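Local structure of tricorn protease (Thermoplasma acidophilum, 1K32) at residues G591-Y596 with T604-N609; D161-I166 with I189-G194. The protein probably breaks down peptides, as a serine peptidase of family S41 with two beta-propellers and a PDZ domain, and forms a six-chain assembly. One frame throughout, in Å; residues are numbered along the deposited sequence.

Interaction 1: residues G591-Y596 with T604-N609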
ATOM      1  N   GLY A 591     -26.049  -4.217  13.335  1.00 22.81           N
ATOM      2  CA  GLY A 591     -25.570  -2.879  13.605  1.00 23.56           C
ATOM      3  C   GLY A 591     -24.124  -2.666  13.223  1.00 24.27           C
ATOM      4  O   GLY A 591     -23.422  -3.594  12.832  1.00 23.20           O
ATOM      5  N   VAL A 592     -23.675  -1.423  13.345  1.00 24.06           N
ATOM      6  CA  VAL A 592     -22.307  -1.065  13.018  1.00 25.44           C
ATOM      7  C   VAL A 592     -21.744  -0.155  14.103  1.00 24.76           C
ATOM      8  O   VAL A 592     -22.487   0.587  14.753  1.00 25.21           O
ATOM      9  CB  VAL A 592     -22.232  -0.341  11.648  1.00 26.07           C
ATOM     10  CG1 VAL A 592     -23.181   0.845  11.625  1.00 28.76           C
ATOM     11  CG2 VAL A 592     -20.812   0.123  11.384  1.00 29.86           C
ATOM     12  N   LEU A 593     -20.438  -0.241  14.314  1.00 23.17           N
ATOM     13  CA  LEU A 593     -19.756   0.583  15.299  1.00 23.83           C
ATOM     14  C   LEU A 593     -19.116   1.723  14.535  1.00 24.73           C
ATOM     15  O   LEU A 593     -18.306   1.505  13.630  1.00 24.46           O
ATOM     16  CB  LEU A 593     -18.684  -0.224  16.031  1.00 24.72           C
ATOM     17  CG  LEU A 593     -17.988   0.496  17.190  1.00 26.32           C
ATOM     18  CD1 LEU A 593     -19.004   0.813  18.290  1.00 24.30           C
ATOM     19  CD2 LEU A 593     -16.874  -0.383  17.722  1.00 25.13           C
ATOM     20  N   LEU A 594     -19.483   2.945  14.893  1.00 25.06           N
ATOM     21  CA  LEU A 594     -18.960   4.113  14.208  1.00 25.40           C
ATOM     22  C   LEU A 594     -18.028   4.890  15.111  1.00 27.01           C
ATOM     23  O   LEU A 594     -18.136   4.831  16.334  1.00 28.50           O
ATOM     24  CB  LEU A 594     -20.119   5.013  13.754  1.00 25.02           C
ATOM     25  CG  LEU A 594     -21.112   4.364  12.789  1.00 23.38           C
ATOM     26  CD1 LEU A 594     -22.315   5.273  12.613  1.00 26.28           C
ATOM     27  CD2 LEU A 594     -20.438   4.083  11.452  1.00 22.18           C
ATOM     28  N   LYS A 595     -17.111   5.617  14.495  1.00 28.46           N
ATOM     29  CA  LYS A 595     -16.156   6.427  15.231  1.00 31.75           C
ATOM     30  C   LYS A 595     -16.301   7.873  14.783  1.00 31.31           C
ATOM     31  O   LYS A 595     -16.150   8.187  13.604  1.00 31.89           O
ATOM     32  CB  LYS A 595     -14.735   5.938  14.957  1.00 33.64           C
ATOM     33  CG  LYS A 595     -13.636   6.715  15.644  1.00 36.60           C
ATOM     34  CD  LYS A 595     -12.287   6.125  15.245  1.00 39.79           C
ATOM     35  CE  LYS A 595     -11.119   6.864  15.874  1.00 43.27           C
ATOM     36  NZ  LYS A 595      -9.809   6.325  15.380  1.00 44.63           N
ATOM     37  N   TYR A 596     -16.610   8.742  15.732  1.00 30.02           N
ATOM     38  CA  TYR A 596     -16.763  10.162  15.462  1.00 31.30           C
ATOM     39  C   TYR A 596     -15.544  10.888  16.003  1.00 31.67           C
ATOM     40  O   TYR A 596     -15.289  10.883  17.207  1.00 30.53           O
ATOM     41  CB  TYR A 596     -18.032  10.689  16.139  1.00 31.06           C
ATOM     42  CG  TYR A 596     -18.168  12.199  16.164  1.00 32.56           C
ATOM     43  CD1 TYR A 596     -17.615  12.951  17.199  1.00 34.21           C
ATOM     44  CD2 TYR A 596     -18.881  12.871  15.175  1.00 32.89           C
ATOM     45  CE1 TYR A 596     -17.775  14.341  17.251  1.00 34.96           C
ATOM     46  CE2 TYR A 596     -19.049  14.254  15.215  1.00 34.44           C
ATOM     47  CZ  TYR A 596     -18.493  14.981  16.255  1.00 34.62           C
ATOM     48  OH  TYR A 596     -18.660  16.341  16.303  1.00 36.09           O
ATOM     49  N   THR A 604     -16.242   7.498  10.869  1.00 35.97           N
ATOM     50  CA  THR A 604     -15.734   6.351  10.125  1.00 35.53           C
ATOM     51  C   THR A 604     -16.269   5.051  10.717  1.00 35.81           C
ATOM     52  O   THR A 604     -16.661   5.006  11.884  1.00 35.13           O
ATOM     53  CB  THR A 604     -14.182   6.306  10.145  1.00 35.17           C
ATOM     54  OG1 THR A 604     -13.718   6.331  11.502  1.00 36.10           O
ATOM     55  CG2 THR A 604     -13.600   7.497   9.407  1.00 34.29           C
ATOM     56  N   GLU A 605     -16.278   3.995   9.907  1.00 35.67           N
ATOM     57  CA  GLU A 605     -16.763   2.692  10.339  1.00 36.44           C
ATOM     58  C   GLU A 605     -15.635   1.884  10.962  1.00 36.91           C
ATOM     59  O   GLU A 605     -14.590   1.685  10.345  1.00 38.08           O
ATOM     60  CB  GLU A 605     -17.338   1.926   9.152  1.00 38.24           C
ATOM     61  CG  GLU A 605     -18.170   0.723   9.536  1.00 40.53           C
ATOM     62  CD  GLU A 605     -18.796   0.053   8.330  1.00 40.75           C
ATOM     63  OE1 GLU A 605     -18.086  -0.693   7.636  1.00 41.68           O
ATOM     64  OE2 GLU A 605     -19.997   0.285   8.070  1.00 41.79           O
ATOM     65  N   VAL A 606     -15.853   1.413  12.182  1.00 35.26           N
ATOM     66  CA  VAL A 606     -14.848   0.633  12.887  1.00 34.69           C
ATOM     67  C   VAL A 606     -15.086  -0.863  12.740  1.00 33.50           C
ATOM     68  O   VAL A 606     -14.139  -1.640  12.684  1.00 32.39           O
ATOM     69  CB  VAL A 606     -14.836   0.973  14.393  1.00 35.25           C
ATOM     70  CG1 VAL A 606     -13.783   0.146  15.109  1.00 35.62           C
ATOM     71  CG2 VAL A 606     -14.579   2.451  14.586  1.00 36.81           C
ATOM     72  N   LYS A 607     -16.353  -1.260  12.679  1.00 32.32           N
ATOM     73  CA  LYS A 607     -16.711  -2.668  12.564  1.00 32.42           C
ATOM     74  C   LYS A 607     -18.169  -2.780  12.134  1.00 31.68           C
ATOM     75  O   LYS A 607     -19.009  -2.010  12.600  1.00 32.17           O
ATOM     76  CB  LYS A 607     -16.529  -3.347  13.925  1.00 34.53           C
ATOM     77  CG  LYS A 607     -16.448  -4.857  13.881  1.00 39.33           C
ATOM     78  CD  LYS A 607     -15.105  -5.328  13.319  1.00 39.71           C
ATOM     79  CE  LYS A 607     -13.936  -4.904  14.202  1.00 41.15           C
ATOM     80  NZ  LYS A 607     -12.656  -5.542  13.754  1.00 40.54           N
ATOM     81  N   ASN A 608     -18.477  -3.730  11.254  1.00 30.11           N
ATOM     82  CA  ASN A 608     -19.855  -3.916  10.808  1.00 31.05           C
ATOM     83  C   ASN A 608     -20.356  -5.328  11.088  1.00 30.23           C
ATOM     84  O   ASN A 608     -19.636  -6.145  11.655  1.00 31.83           O
ATOM     85  CB  ASN A 608     -19.998  -3.600   9.311  1.00 32.14           C
ATOM     86  CG  ASN A 608     -19.174  -4.526   8.427  1.00 34.19           C
ATOM     87  OD1 ASN A 608     -18.615  -5.521   8.888  1.00 34.22           O
ATOM     88  ND2 ASN A 608     -19.104  -4.198   7.141  1.00 36.84           N
ATOM     89  N   ASN A 609     -21.597  -5.601  10.702  1.00 29.18           N
ATOM     90  CA  ASN A 609     -22.209  -6.907  10.900  1.00 29.51           C
ATOM     91  C   ASN A 609     -22.273  -7.316  12.365  1.00 28.57           C
ATOM     92  O   ASN A 609     -22.156  -8.498  12.694  1.00 27.25           O
ATOM     93  CB  ASN A 609     -21.454  -7.963  10.088  1.00 31.71           C
ATOM     94  CG  ASN A 609     -21.592  -7.750   8.593  1.00 33.42           C
ATOM     95  OD1 ASN A 609     -20.690  -8.063   7.826  1.00 36.29           O
ATOM     96  ND2 ASN A 609     -22.736  -7.221   8.174  1.00 35.30           N
TER

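Interaction 2: residues D161-I166 with I189-G194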
ATOM      1  N   ASP A 161     -71.372 -47.456  10.280  1.00 37.75           N
ATOM      2  CA  ASP A 161     -72.473 -47.840   9.408  1.00 40.01           C
ATOM      3  C   ASP A 161     -72.355 -47.162   8.045  1.00 39.27           C
ATOM      4  O   ASP A 161     -73.347 -46.746   7.455  1.00 38.75           O
ATOM      5  CB  ASP A 161     -73.793 -47.465  10.075  1.00 43.09           C
ATOM      6  CG  ASP A 161     -73.883 -47.980  11.496  1.00 47.09           C
ATOM      7  OD1 ASP A 161     -73.763 -49.210  11.682  1.00 49.14           O
ATOM      8  OD2 ASP A 161     -74.063 -47.161  12.424  1.00 50.17           O
ATOM      9  N   GLY A 162     -71.126 -47.047   7.558  1.00 39.19           N
ATOM     10  CA  GLY A 162     -70.906 -46.424   6.271  1.00 39.53           C
ATOM     11  C   GLY A 162     -70.767 -44.911   6.283  1.00 40.13           C
ATOM     12  O   GLY A 162     -70.166 -44.347   5.366  1.00 40.63           O
ATOM     13  N   ARG A 163     -71.304 -44.230   7.291  1.00 38.12           N
ATOM     14  CA  ARG A 163     -71.177 -42.777   7.294  1.00 37.21           C
ATOM     15  C   ARG A 163     -69.952 -42.242   8.016  1.00 35.01           C
ATOM     16  O   ARG A 163     -69.502 -42.802   9.017  1.00 34.79           O
ATOM     17  CB  ARG A 163     -72.448 -42.110   7.829  1.00 39.51           C
ATOM     18  CG  ARG A 163     -73.133 -42.810   8.970  1.00 43.27           C
ATOM     19  CD  ARG A 163     -74.348 -42.006   9.390  1.00 43.65           C
ATOM     20  NE  ARG A 163     -74.952 -42.523  10.610  1.00 44.47           N
ATOM     21  CZ  ARG A 163     -75.773 -41.829  11.388  1.00 44.34           C
ATOM     22  NH1 ARG A 163     -76.274 -42.392  12.479  1.00 44.76           N
ATOM     23  NH2 ARG A 163     -76.086 -40.572  11.086  1.00 40.38           N
ATOM     24  N   ARG A 164     -69.415 -41.148   7.484  1.00 32.31           N
ATOM     25  CA  ARG A 164     -68.226 -40.515   8.030  1.00 30.13           C
ATOM     26  C   ARG A 164     -68.527 -39.632   9.239  1.00 27.33           C
ATOM     27  O   ARG A 164     -69.490 -38.868   9.234  1.00 25.58           O
ATOM     28  CB  ARG A 164     -67.549 -39.672   6.947  1.00 30.72           C
ATOM     29  CG  ARG A 164     -67.354 -40.400   5.604  1.00 35.88           C
ATOM     30  CD  ARG A 164     -66.375 -39.653   4.701  1.00 37.58           C
ATOM     31  NE  ARG A 164     -66.862 -39.446   3.339  1.00 41.59           N
ATOM     32  CZ  ARG A 164     -68.037 -38.906   3.044  1.00 42.38           C
ATOM     33  NH1 ARG A 164     -68.406 -38.741   1.785  1.00 41.24           N
ATOM     34  NH2 ARG A 164     -68.854 -38.546   4.018  1.00 46.07           N
ATOM     35  N   VAL A 165     -67.698 -39.758  10.273  1.00 25.97           N
ATOM     36  CA  VAL A 165     -67.829 -38.950  11.488  1.00 23.99           C
ATOM     37  C   VAL A 165     -66.585 -38.062  11.502  1.00 24.18           C
ATOM     38  O   VAL A 165     -65.457 -38.549  11.429  1.00 21.39           O
ATOM     39  CB  VAL A 165     -67.858 -39.809  12.769  1.00 23.28           C
ATOM     40  CG1 VAL A 165     -68.108 -38.908  13.981  1.00 21.44           C
ATOM     41  CG2 VAL A 165     -68.954 -40.859  12.675  1.00 22.51           C
ATOM     42  N   ILE A 166     -66.794 -36.757  11.588  1.00 22.42           N
ATOM     43  CA  ILE A 166     -65.671 -35.845  11.544  1.00 22.96           C
ATOM     44  C   ILE A 166     -65.452 -35.046  12.809  1.00 23.16           C
ATOM     45  O   ILE A 166     -66.357 -34.400  13.329  1.00 20.42           O
ATOM     46  CB  ILE A 166     -65.812 -34.907  10.328  1.00 23.58           C
ATOM     47  CG1 ILE A 166     -65.717 -35.756   9.046  1.00 22.99           C
ATOM     48  CG2 ILE A 166     -64.756 -33.805  10.369  1.00 22.11           C
ATOM     49  CD1 ILE A 166     -66.047 -35.034   7.773  1.00 27.87           C
ATOM     50  N   ILE A 189     -71.432 -35.500  11.700  1.00 24.83           N
ATOM     51  CA  ILE A 189     -71.694 -36.840  11.193  1.00 25.76           C
ATOM     52  C   ILE A 189     -72.480 -36.783   9.887  1.00 26.44           C
ATOM     53  O   ILE A 189     -73.347 -35.927   9.697  1.00 24.41           O
ATOM     54  CB  ILE A 189     -72.462 -37.695  12.226  1.00 26.43           C
ATOM     55  CG1 ILE A 189     -72.481 -39.151  11.781  1.00 26.94           C
ATOM     56  CG2 ILE A 189     -73.887 -37.197  12.374  1.00 25.98           C
ATOM     57  CD1 ILE A 189     -72.879 -40.111  12.879  1.00 26.98           C
ATOM     58  N   GLU A 190     -72.159 -37.696   8.980  1.00 27.20           N
ATOM     59  CA  GLU A 190     -72.825 -37.749   7.691  1.00 29.65           C
ATOM     60  C   GLU A 190     -74.209 -38.347   7.917  1.00 31.25           C
ATOM     61  O   GLU A 190     -74.349 -39.318   8.647  1.00 30.05           O
ATOM     62  CB  GLU A 190     -72.007 -38.618   6.735  1.00 28.97           C
ATOM     63  CG  GLU A 190     -72.351 -38.463   5.268  1.00 30.66           C
ATOM     64  CD  GLU A 190     -71.479 -39.341   4.383  1.00 30.26           C
ATOM     65  OE1 GLU A 190     -71.485 -39.154   3.151  1.00 32.28           O
ATOM     66  OE2 GLU A 190     -70.783 -40.225   4.920  1.00 32.48           O
ATOM     67  N   VAL A 191     -75.233 -37.754   7.319  1.00 35.20           N
ATOM     68  CA  VAL A 191     -76.591 -38.266   7.487  1.00 40.13           C
ATOM     69  C   VAL A 191     -77.125 -38.788   6.159  1.00 42.96           C
ATOM     70  O   VAL A 191     -77.865 -39.770   6.106  1.00 45.32           O
ATOM     71  CB  VAL A 191     -77.545 -37.173   8.034  1.00 39.14           C
ATOM     72  CG1 VAL A 191     -77.166 -36.818   9.455  1.00 38.78           C
ATOM     73  CG2 VAL A 191     -77.483 -35.938   7.158  1.00 40.97           C
ATOM     74  N   ASN A 192     -76.736 -38.121   5.087  1.00 45.38           N
ATOM     75  CA  ASN A 192     -77.145 -38.488   3.746  1.00 47.58           C
ATOM     76  C   ASN A 192     -75.842 -38.437   2.971  1.00 47.41           C
ATOM     77  O   ASN A 192     -75.120 -37.454   3.083  1.00 47.20           O
ATOM     78  CB  ASN A 192     -78.139 -37.453   3.214  1.00 50.42           C
ATOM     79  CG  ASN A 192     -78.249 -37.470   1.710  1.00 53.46           C
ATOM     80  OD1 ASN A 192     -78.483 -38.519   1.107  1.00 56.56           O
ATOM     81  ND2 ASN A 192     -78.084 -36.304   1.088  1.00 54.38           N
ATOM     82  N   SER A 193     -75.533 -39.484   2.205  1.00 45.83           N
ATOM     83  CA  SER A 193     -74.283 -39.522   1.449  1.00 45.59           C
ATOM     84  C   SER A 193     -73.881 -38.132   0.965  1.00 43.78           C
ATOM     85  O   SER A 193     -74.477 -37.588   0.040  1.00 44.43           O
ATOM     86  CB  SER A 193     -74.390 -40.482   0.256  1.00 45.80           C
ATOM     87  OG  SER A 193     -75.176 -39.939  -0.781  1.00 48.29           O
ATOM     88  N   GLY A 194     -72.879 -37.550   1.614  1.00 40.99           N
ATOM     89  CA  GLY A 194     -72.426 -36.228   1.226  1.00 38.68           C
ATOM     90  C   GLY A 194     -72.964 -35.086   2.075  1.00 35.73           C
ATOM     91  O   GLY A 194     -72.430 -33.989   2.026  1.00 36.12           O
TER

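Interaction 1: residues G591-Y596 with T604-N609
Val606 lies beside Leu593 and reaches Lys595 on the neighbouring antiparallel strand. Its CB sits 3.6 Å from Leu593 O. The backbone N of Val606 bonds to that same oxygen at 2.8 Å. CG1 stands anti to the backbone N (chi1 180°) and meets Leu593 CD2 at 4.1 Å, the two side chains lying side by side. CG2 turns the other way and touches Lys595 CB at 3.5 Å. Thr604 lies alongside the extended Lys595, its OG1 facing the same CB. On the opposite face Val592 CG2 crosses Glu605 at about a right angle, 3.3 Å from its CG, in tight packing. The backbones of Lys595 and Thr604 bond to each other twice. The amine of Lys607 turns away to a salt bridge with Glu642. Leu593 N gives a nearly straight bond (173°) to Lys607 O, while Leu593 O holds Val606 N. Leu593 therefore faces two residues, Val606 and Lys607, and the register slips by one before Leu594 pairs with Glu605. This is a classic beta bulge, set in the hairpin of the third and fourth strands of a four-stranded propeller blade.

Interaction 2: residues D161-I166 with I189-G194
In a four-stranded blade of a beta-propeller, Arg163 and Arg164 on the second strand meet Ile189 and Glu190 on the third. The strands run antiparallel, and Val165 and Ile189 form a non-hydrogen-bonded pair. Val165 CG2 touches Ile189 CD1 at 4.0 Å. Further along, the backbone of Arg164 is held at both ends by one residue. Its O accepts the backbone N of Glu190 at 2.9 Å. Its N gives a straight bond (171°) to Glu190 OE2, 3.0 Å away, on the anti lone pair. Glu190 reaches this N because CG is anti to its own backbone N (chi1 -164°) and the chain beyond is extended. The other oxygen, OE1, takes the backbone N of Gly194 at 2.6 Å, also on its anti lone pair. The buried carboxylate thus ties strand 163-168 to the turn that leads into strand 195-200. The chain of Arg164 bends at chi3 and brings its guanidinium obliquely to this carboxylate, the two planes 25° apart. A salt bridge is modelled from NH2 to OE2, but the place of NH2 is less sure. Phe196 packs against both side chains. A leucine in place of Glu190 would probably leave the backbone N atoms of Arg164 and Gly194 without their acceptor, and would take the carboxylate away from beside the Arg164 guanidinium. Arg163 follows a different path. Its extended chain runs past Glu190, and CB lies 3.7 Å from Glu190 CB. NH2 points in the guanidinium plane toward Glu190 O, whose position is less certain. Ile189 CD1 sits over the centre of that guanidinium, 3.6 Å above its plane.

In the fold
Interaction 2 comes first along the chain, and interaction 1 follows some 400 residues later. They share no strand or sheet. Interaction 2 joins the second and third strands of the sheet 156-200, one of the six blades of the first propeller. Interaction 1 joins the third and fourth strands of the sheet 559-610, one of the seven blades of the second. Their centres are 67 Å apart, on opposite sides of the chain's centre, and their nearest atoms are about 49 Å apart. Each pairs neighbouring strands within one blade, and no other chain of the assembly touches either.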